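Local structure of SIS domain protein (Listeria monocytogenes str. 4b F2365, 3FXA) at residues K47-G52 with G88-E93; I123-N128 with I139-S144. The protein is a putative sugar-phosphate isomerase of the SIS-domain family that probably binds phosphorylated sugars. All coordinates share one frame; numbering follows the deposited sequence. Where two conformers were deposited one is given.

Interaction 1 (K47-G52 with G88-E93); sequences KIVVAG and GVLQKE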
ATOM      1  N   LYS A  47      13.316  14.044  -3.946  1.00 18.22           N
ATOM      2  CA  LYS A  47      12.766  12.734  -4.293  1.00 16.77           C
ATOM      3  C   LYS A  47      11.726  12.864  -5.371  1.00 15.77           C
ATOM      4  O   LYS A  47      11.265  13.953  -5.677  1.00 15.60           O
ATOM      5  CB  LYS A  47      12.167  12.069  -3.049  1.00 16.29           C
ATOM      6  CG  LYS A  47      10.994  12.817  -2.440  1.00 20.67           C
ATOM      7  CD  LYS A  47      10.607  12.218  -1.121  1.00 22.74           C
ATOM      8  CE  LYS A  47       9.530  13.033  -0.462  1.00 20.80           C
ATOM      9  NZ  LYS A  47       9.908  14.461  -0.205  1.00 19.22           N
ATOM     10  N   ILE A  48      11.366  11.713  -5.939  1.00 15.59           N
ATOM     11  CA  ILE A  48      10.366  11.635  -6.991  0.50 14.80           C
ATOM     12  C   ILE A  48       9.037  11.212  -6.355  1.00 15.37           C
ATOM     13  O   ILE A  48       8.955  10.164  -5.766  1.00 18.03           O
ATOM     14  CB  ILE A  48      10.783  10.633  -8.075  0.50 14.14           C
ATOM     15  CG1 ILE A  48      12.168  10.991  -8.659  0.50 12.70           C
ATOM     16  CG2 ILE A  48       9.737  10.596  -9.188  0.50 17.34           C
ATOM     17  CD1 ILE A  48      12.756   9.907  -9.563  0.50 15.12           C
ATOM     18  N   VAL A  49       7.999  12.012  -6.504  1.00 16.05           N
ATOM     19  CA  VAL A  49       6.678  11.682  -5.935  1.00 15.74           C
ATOM     20  C   VAL A  49       5.815  11.321  -7.143  1.00 14.90           C
ATOM     21  O   VAL A  49       5.680  12.127  -8.048  1.00 15.69           O
ATOM     22  CB  VAL A  49       6.100  12.880  -5.156  1.00 15.43           C
ATOM     23  CG1 VAL A  49       4.784  12.507  -4.532  1.00 16.87           C
ATOM     24  CG2 VAL A  49       7.089  13.330  -4.072  1.00 16.74           C
ATOM     25  N   VAL A  50       5.250  10.110  -7.188  1.00 14.14           N
ATOM     26  CA  VAL A  50       4.446   9.682  -8.356  1.00 13.84           C
ATOM     27  C   VAL A  50       3.006   9.427  -7.921  1.00 13.66           C
ATOM     28  O   VAL A  50       2.789   8.740  -6.926  1.00 13.72           O
ATOM     29  CB  VAL A  50       5.020   8.449  -9.074  1.00 12.98           C
ATOM     30  CG1 VAL A  50       4.440   8.293 -10.522  1.00 15.84           C
ATOM     31  CG2 VAL A  50       6.539   8.537  -9.139  1.00 16.22           C
ATOM     32  N   ALA A  51       2.041   9.955  -8.686  1.00 12.61           N
ATOM     33  CA  ALA A  51       0.605   9.759  -8.416  1.00 14.67           C
ATOM     34  C   ALA A  51      -0.155   9.223  -9.629  1.00 14.75           C
ATOM     35  O   ALA A  51       0.092   9.626 -10.761  1.00 15.98           O
ATOM     36  CB  ALA A  51      -0.030  11.084  -7.988  1.00 15.68           C
ATOM     37  N   GLY A  52      -1.103   8.337  -9.377  1.00 15.12           N
ATOM     38  CA  GLY A  52      -1.973   7.785 -10.403  1.00 15.69           C
ATOM     39  C   GLY A  52      -3.121   7.064  -9.720  1.00 15.04           C
ATOM     40  O   GLY A  52      -3.015   6.723  -8.519  1.00 16.14           O
ATOM     41  N   GLY A  88       1.780  16.809   2.056  1.00 16.86           N
ATOM     42  CA  GLY A  88       2.964  17.233   2.820  1.00 15.67           C
ATOM     43  C   GLY A  88       4.263  16.470   2.517  1.00 14.54           C
ATOM     44  O   GLY A  88       5.342  16.957   2.836  1.00 14.11           O
ATOM     45  N   VAL A  89       4.177  15.289   1.898  1.00 14.81           N
ATOM     46  CA  VAL A  89       5.366  14.528   1.462  1.00 13.79           C
ATOM     47  C   VAL A  89       6.127  15.251   0.313  1.00 15.81           C
ATOM     48  O   VAL A  89       7.328  15.033   0.151  1.00 17.09           O
ATOM     49  CB  VAL A  89       5.005  13.057   1.027  1.00 17.35           C
ATOM     50  CG1 VAL A  89       4.405  13.033  -0.378  1.00 14.05           C
ATOM     51  CG2 VAL A  89       6.224  12.130   1.056  1.00 15.00           C
ATOM     52  N   LEU A  90       5.404  16.072  -0.460  1.00 15.14           N
ATOM     53  CA  LEU A  90       5.928  16.789  -1.621  1.00 16.04           C
ATOM     54  C   LEU A  90       6.630  18.066  -1.175  1.00 16.24           C
ATOM     55  O   LEU A  90       6.045  18.891  -0.464  1.00 17.33           O
ATOM     56  CB  LEU A  90       4.789  17.158  -2.572  1.00 14.57           C
ATOM     57  CG  LEU A  90       5.169  17.896  -3.864  1.00 15.14           C
ATOM     58  CD1 LEU A  90       6.027  16.943  -4.701  1.00 14.42           C
ATOM     59  CD2 LEU A  90       3.928  18.342  -4.605  1.00 15.66           C
ATOM     60  N   GLN A  91       7.879  18.221  -1.585  1.00 12.33           N
ATOM     61  CA  GLN A  91       8.690  19.403  -1.227  1.00 13.83           C
ATOM     62  C   GLN A  91       9.225  20.122  -2.482  1.00 13.62           C
ATOM     63  O   GLN A  91       9.145  19.607  -3.608  1.00 14.64           O
ATOM     64  CB  GLN A  91       9.788  18.996  -0.228  1.00 13.78           C
ATOM     65  CG  GLN A  91       9.243  18.435   1.067  1.00 18.30           C
ATOM     66  CD  GLN A  91       8.387  19.449   1.814  1.00 17.73           C
ATOM     67  OE1 GLN A  91       8.749  20.623   1.917  1.00 25.00           O
ATOM     68  NE2 GLN A  91       7.256  19.004   2.358  1.00 20.79           N
ATOM     69  N   LYS A  92       9.744  21.339  -2.277  1.00 13.97           N
ATOM     70  CA  LYS A  92      10.229  22.211  -3.388  1.00 15.22           C
ATOM     71  C   LYS A  92      11.257  21.555  -4.337  1.00 17.27           C
ATOM     72  O   LYS A  92      11.146  21.711  -5.541  1.00 18.28           O
ATOM     73  CB  LYS A  92      10.750  23.561  -2.825  1.00 16.64           C
ATOM     74  CG  LYS A  92      11.262  24.566  -3.874  1.00 20.49           C
ATOM     75  CD  LYS A  92      11.529  25.913  -3.197  1.00 22.77           C
ATOM     76  CE  LYS A  92      12.063  26.950  -4.170  1.00 24.98           C
ATOM     77  NZ  LYS A  92      11.070  27.291  -5.235  1.00 25.88           N
ATOM     78  N   GLU A  93      12.155  20.747  -3.780  1.00 17.13           N
ATOM     79  CA  GLU A  93      13.254  20.093  -4.498  1.00 18.07           C
ATOM     80  C   GLU A  93      12.818  18.790  -5.155  1.00 16.32           C
ATOM     81  O   GLU A  93      13.658  18.085  -5.748  1.00 19.34           O
ATOM     82  CB  GLU A  93      14.457  19.788  -3.566  1.00 19.53           C
ATOM     83  CG  GLU A  93      14.805  20.843  -2.473  1.00 25.96           C
ATOM     84  CD  GLU A  93      13.911  20.771  -1.205  1.00 30.23           C
ATOM     85  OE1 GLU A  93      13.587  19.662  -0.726  1.00 33.86           O
ATOM     86  OE2 GLU A  93      13.528  21.842  -0.698  1.00 41.66           O
TER
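Val49 lays its CG2 methyl against CD1 of Leu90, 3.8 Å away, where the first strand of the SIS-domain alpha/beta sheet passes under the loop that runs from helix 79-86 to strand 95-99. The two side chains cross obliquely. Leu90 has CG anti to its backbone N (chi1 -179°), which carries CD1 down to the valine although its CB does not point at the strand. The other Val49 methyl, CG1, meets CG1 of Val89 more loosely at 4.2 Å, and Val75 of the adjoining edge strand touches both valines. Ile48 and Val50 send their side chains to helix 55-69 instead, so within the strand only Val49 turns to the loop.

Lys47, just before the strand, makes the polar half of the contact. Its CG sits in the crowded position between backbone N and carbonyl carbon (chi1 63°); the chain then runs extended to CE, which passes 3.7 Å from CG2 of Val89, and bends at the last torsion to deliver NZ. Lys47 is a buried residue, and its NZ also forms a salt bridge with Asp94, whose carboxylate accepts from the backbone N of Gln91 as well. The loop turns back on itself where Gln91 NE2 donates to Gly88 O at 2.8 Å; the same nitrogen bonds Glu71 of the second subunit, placing this corner at a subunit interface. Lys47 NZ reaches Val89 O at 2.7 Å, almost exactly along the C=O axis, with a C=O...N angle of 178°.

Interaction 2 (I123-N128 with I139-S144); sequences IGVTEN and IFFPVS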
ATOM      1  N   ILE A 123       5.948  16.665 -13.950  1.00 15.87           N
ATOM      2  CA  ILE A 123       6.078  15.879 -15.195  1.00 16.14           C
ATOM      3  C   ILE A 123       4.677  15.312 -15.405  1.00 15.84           C
ATOM      4  O   ILE A 123       4.159  14.656 -14.514  1.00 14.48           O
ATOM      5  CB  ILE A 123       7.123  14.751 -15.099  1.00 16.06           C
ATOM      6  CG1 ILE A 123       8.522  15.331 -14.872  1.00 16.52           C
ATOM      7  CG2 ILE A 123       7.135  13.903 -16.390  1.00 13.71           C
ATOM      8  CD1 ILE A 123       9.651  14.338 -14.848  1.00 19.19           C
ATOM      9  N   GLY A 124       4.037  15.630 -16.533  1.00 14.35           N
ATOM     10  CA  GLY A 124       2.692  15.142 -16.822  1.00 13.73           C
ATOM     11  C   GLY A 124       2.752  14.032 -17.853  1.00 14.28           C
ATOM     12  O   GLY A 124       3.108  14.297 -19.010  1.00 13.97           O
ATOM     13  N   VAL A 125       2.386  12.819 -17.445  1.00 14.89           N
ATOM     14  CA  VAL A 125       2.449  11.624 -18.304  1.00 15.49           C
ATOM     15  C   VAL A 125       1.038  11.311 -18.812  1.00 17.22           C
ATOM     16  O   VAL A 125       0.218  10.736 -18.095  1.00 17.02           O
ATOM     17  CB  VAL A 125       3.057  10.424 -17.560  1.00 14.22           C
ATOM     18  CG1 VAL A 125       3.137   9.227 -18.489  1.00 14.06           C
ATOM     19  CG2 VAL A 125       4.432  10.780 -16.982  1.00 16.71           C
ATOM     20  N   THR A 126       0.778  11.660 -20.069  1.00 17.87           N
ATOM     21  CA  THR A 126      -0.554  11.549 -20.642  1.00 17.96           C
ATOM     22  C   THR A 126      -0.522  11.440 -22.168  1.00 18.28           C
ATOM     23  O   THR A 126       0.491  11.779 -22.786  1.00 20.85           O
ATOM     24  CB  THR A 126      -1.422  12.777 -20.195  1.00 19.31           C
ATOM     25  OG1 THR A 126      -2.749  12.659 -20.722  1.00 20.33           O
ATOM     26  CG2 THR A 126      -0.817  14.128 -20.596  1.00 19.84           C
ATOM     27  N   GLU A 127      -1.614  10.956 -22.754  1.00 18.94           N
ATOM     28  CA  GLU A 127      -1.728  10.893 -24.231  1.00 18.77           C
ATOM     29  C   GLU A 127      -2.197  12.222 -24.818  1.00 19.96           C
ATOM     30  O   GLU A 127      -1.909  12.521 -25.985  1.00 19.90           O
ATOM     31  CB  GLU A 127      -2.692   9.765 -24.694  1.00 18.83           C
ATOM     32  CG  GLU A 127      -4.206  10.064 -24.626  1.00 21.46           C
ATOM     33  CD  GLU A 127      -5.109   8.865 -24.905  1.00 23.86           C
ATOM     34  OE1 GLU A 127      -4.636   7.766 -25.295  1.00 26.18           O
ATOM     35  OE2 GLU A 127      -6.327   9.041 -24.756  1.00 28.63           O
ATOM     36  N   ASN A 128      -2.897  13.006 -23.993  1.00 20.06           N
ATOM     37  CA  ASN A 128      -3.637  14.195 -24.418  1.00 18.50           C
ATOM     38  C   ASN A 128      -2.883  15.525 -24.258  1.00 18.92           C
ATOM     39  O   ASN A 128      -2.788  16.044 -23.129  1.00 18.00           O
ATOM     40  CB  ASN A 128      -4.987  14.185 -23.659  1.00 19.06           C
ATOM     41  CG  ASN A 128      -5.961  15.258 -24.113  1.00 20.06           C
ATOM     42  OD1 ASN A 128      -5.770  15.924 -25.132  1.00 26.91           O
ATOM     43  ND2 ASN A 128      -7.039  15.422 -23.337  1.00 24.79           N
ATOM     44  N   ILE A 139       7.357  19.502 -17.597  1.00 16.69           N
ATOM     45  CA  ILE A 139       7.727  18.574 -18.677  1.00 14.74           C
ATOM     46  C   ILE A 139       6.465  17.783 -19.034  1.00 13.55           C
ATOM     47  O   ILE A 139       6.002  16.953 -18.229  1.00 15.82           O
ATOM     48  CB  ILE A 139       8.856  17.595 -18.294  1.00 15.22           C
ATOM     49  CG1 ILE A 139      10.135  18.333 -17.910  1.00 16.92           C
ATOM     50  CG2 ILE A 139       9.178  16.658 -19.453  1.00 18.06           C
ATOM     51  CD1 ILE A 139      11.153  17.443 -17.217  1.00 20.39           C
ATOM     52  N   PHE A 140       5.885  18.061 -20.200  1.00 15.87           N
ATOM     53  CA  PHE A 140       4.798  17.251 -20.767  1.00 15.66           C
ATOM     54  C   PHE A 140       5.536  16.043 -21.395  1.00 17.10           C
ATOM     55  O   PHE A 140       6.439  16.223 -22.241  1.00 16.65           O
ATOM     56  CB  PHE A 140       3.984  18.038 -21.813  1.00 14.75           C
ATOM     57  CG  PHE A 140       3.119  17.191 -22.713  1.00 15.19           C
ATOM     58  CD1 PHE A 140       2.313  16.172 -22.221  1.00 16.28           C
ATOM     59  CD2 PHE A 140       3.091  17.453 -24.095  1.00 14.74           C
ATOM     60  CE1 PHE A 140       1.502  15.410 -23.074  1.00 19.93           C
ATOM     61  CE2 PHE A 140       2.275  16.713 -24.951  1.00 20.05           C
ATOM     62  CZ  PHE A 140       1.494  15.686 -24.447  1.00 19.37           C
ATOM     63  N   PHE A 141       5.168  14.847 -20.924  1.00 16.48           N
ATOM     64  CA  PHE A 141       5.789  13.582 -21.309  1.00 15.32           C
ATOM     65  C   PHE A 141       4.718  12.776 -22.054  1.00 15.80           C
ATOM     66  O   PHE A 141       3.985  11.984 -21.436  1.00 15.19           O
ATOM     67  CB  PHE A 141       6.327  12.871 -20.067  1.00 15.71           C
ATOM     68  CG  PHE A 141       7.238  11.683 -20.363  1.00 12.76           C
ATOM     69  CD1 PHE A 141       6.724  10.453 -20.830  1.00 16.13           C
ATOM     70  CD2 PHE A 141       8.603  11.759 -20.088  1.00 15.65           C
ATOM     71  CE1 PHE A 141       7.565   9.346 -21.073  1.00 17.81           C
ATOM     72  CE2 PHE A 141       9.467  10.656 -20.326  1.00 17.85           C
ATOM     73  CZ  PHE A 141       8.953   9.442 -20.812  1.00 15.22           C
ATOM     74  N   PRO A 142       4.610  12.979 -23.381  1.00 17.24           N
ATOM     75  CA  PRO A 142       3.604  12.242 -24.151  1.00 17.09           C
ATOM     76  C   PRO A 142       3.882  10.743 -24.253  1.00 16.99           C
ATOM     77  O   PRO A 142       5.023  10.330 -24.416  1.00 16.75           O
ATOM     78  CB  PRO A 142       3.676  12.877 -25.548  1.00 17.35           C
ATOM     79  CG  PRO A 142       5.024  13.526 -25.587  1.00 18.45           C
ATOM     80  CD  PRO A 142       5.295  13.988 -24.220  1.00 17.30           C
ATOM     81  N   VAL A 143       2.831   9.949 -24.127  1.00 16.72           N
ATOM     82  CA  VAL A 143       2.877   8.486 -24.293  1.00 16.59           C
ATOM     83  C   VAL A 143       1.464   8.086 -24.711  1.00 16.12           C
ATOM     84  O   VAL A 143       0.490   8.587 -24.130  1.00 19.12           O
ATOM     85  CB  VAL A 143       3.303   7.740 -23.002  1.00 16.41           C
ATOM     86  CG1 VAL A 143       2.557   8.270 -21.786  1.00 24.08           C
ATOM     87  CG2 VAL A 143       3.152   6.154 -23.151  1.00 18.13           C
ATOM     88  N   SER A 144       1.338   7.238 -25.729  1.00 16.98           N
ATOM     89  CA  SER A 144       0.029   6.821 -26.210  1.00 15.79           C
ATOM     90  C   SER A 144       0.144   5.495 -26.932  1.00 16.76           C
ATOM     91  O   SER A 144       1.259   5.060 -27.240  1.00 16.66           O
ATOM     92  CB  SER A 144      -0.599   7.901 -27.122  1.00 15.95           C
ATOM     93  OG  SER A 144       0.081   8.010 -28.372  1.00 15.15           O
TER
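With CG anti to the backbone N (chi1 164°), Phe140 swings its ring back toward strand 121-126, while Thr126, with OG1 anti to N (chi1 -178°), is left with CG2 in the crowded position, turned to the edge of that ring. The methyl therefore meets the ring edge near its plane, CG2 lying 3.6 Å from Phe140 CE1, and the two side chains cross at about a right angle. Gly124 O sits at the same edge, and CD of Pro142 covers the centre of one ring face.

Three backbone bonds join the strands. Gly124 N donates to Ile139 O at 2.9 Å, in the carbonyl plane; Phe141 N returns the bond to Gly124 O, also at 2.9 Å, from above the plane. Farther along the bonding loosens: Val143 N reaches Thr126 O at 3.3 Å, well out of the carbonyl plane.

On the other side of the sheet, Ile123 and Ile139 run side by side, CG1 of Ile123 being 4.1 Å from CD1 of Ile139, and Ile123 CG2 leans on Phe141 CB at 3.9 Å. Val125 and Val143 cross obliquely, their CG1 methyls tightly packed at 3.5 Å. Helices 31-43 and 157-177 cover this side, Phe167 stacking on the Phe141 ring.

Thr126 OG1 accepts from Asn128 N in an ST turn and also bonds Lys101 O, whereas Glu127 OE1 makes a salt bridge with Lys101 NZ. This anchors the turn to the segment just past the end of strand 95-99. The parallel pair, linked through helix 132-136, is a beta-alpha-beta unit at the edge of the sheet in the Rossmann-like SIS domain.

Overall arrangement
Both contacts belong to the five-stranded parallel sheet of one SIS domain, whose order is 74-76, 48-51, 95-99, 121-126, 139-142. Interaction 1 lies on strand 48-51, and interaction 2 pairs the last two strands, so strand 95-99 runs between them and bonds to both 48-51 and 121-126. Their centres are 18 Å apart and their nearest atoms about 7 Å, without touching. Along the chain both segments of interaction 1 come before either segment of interaction 2. The first ties a loop to the sheet and borders a second subunit of the four-chain assembly; the second completes the sheet at its 139-142 edge, where no other chain of the assembly touches it.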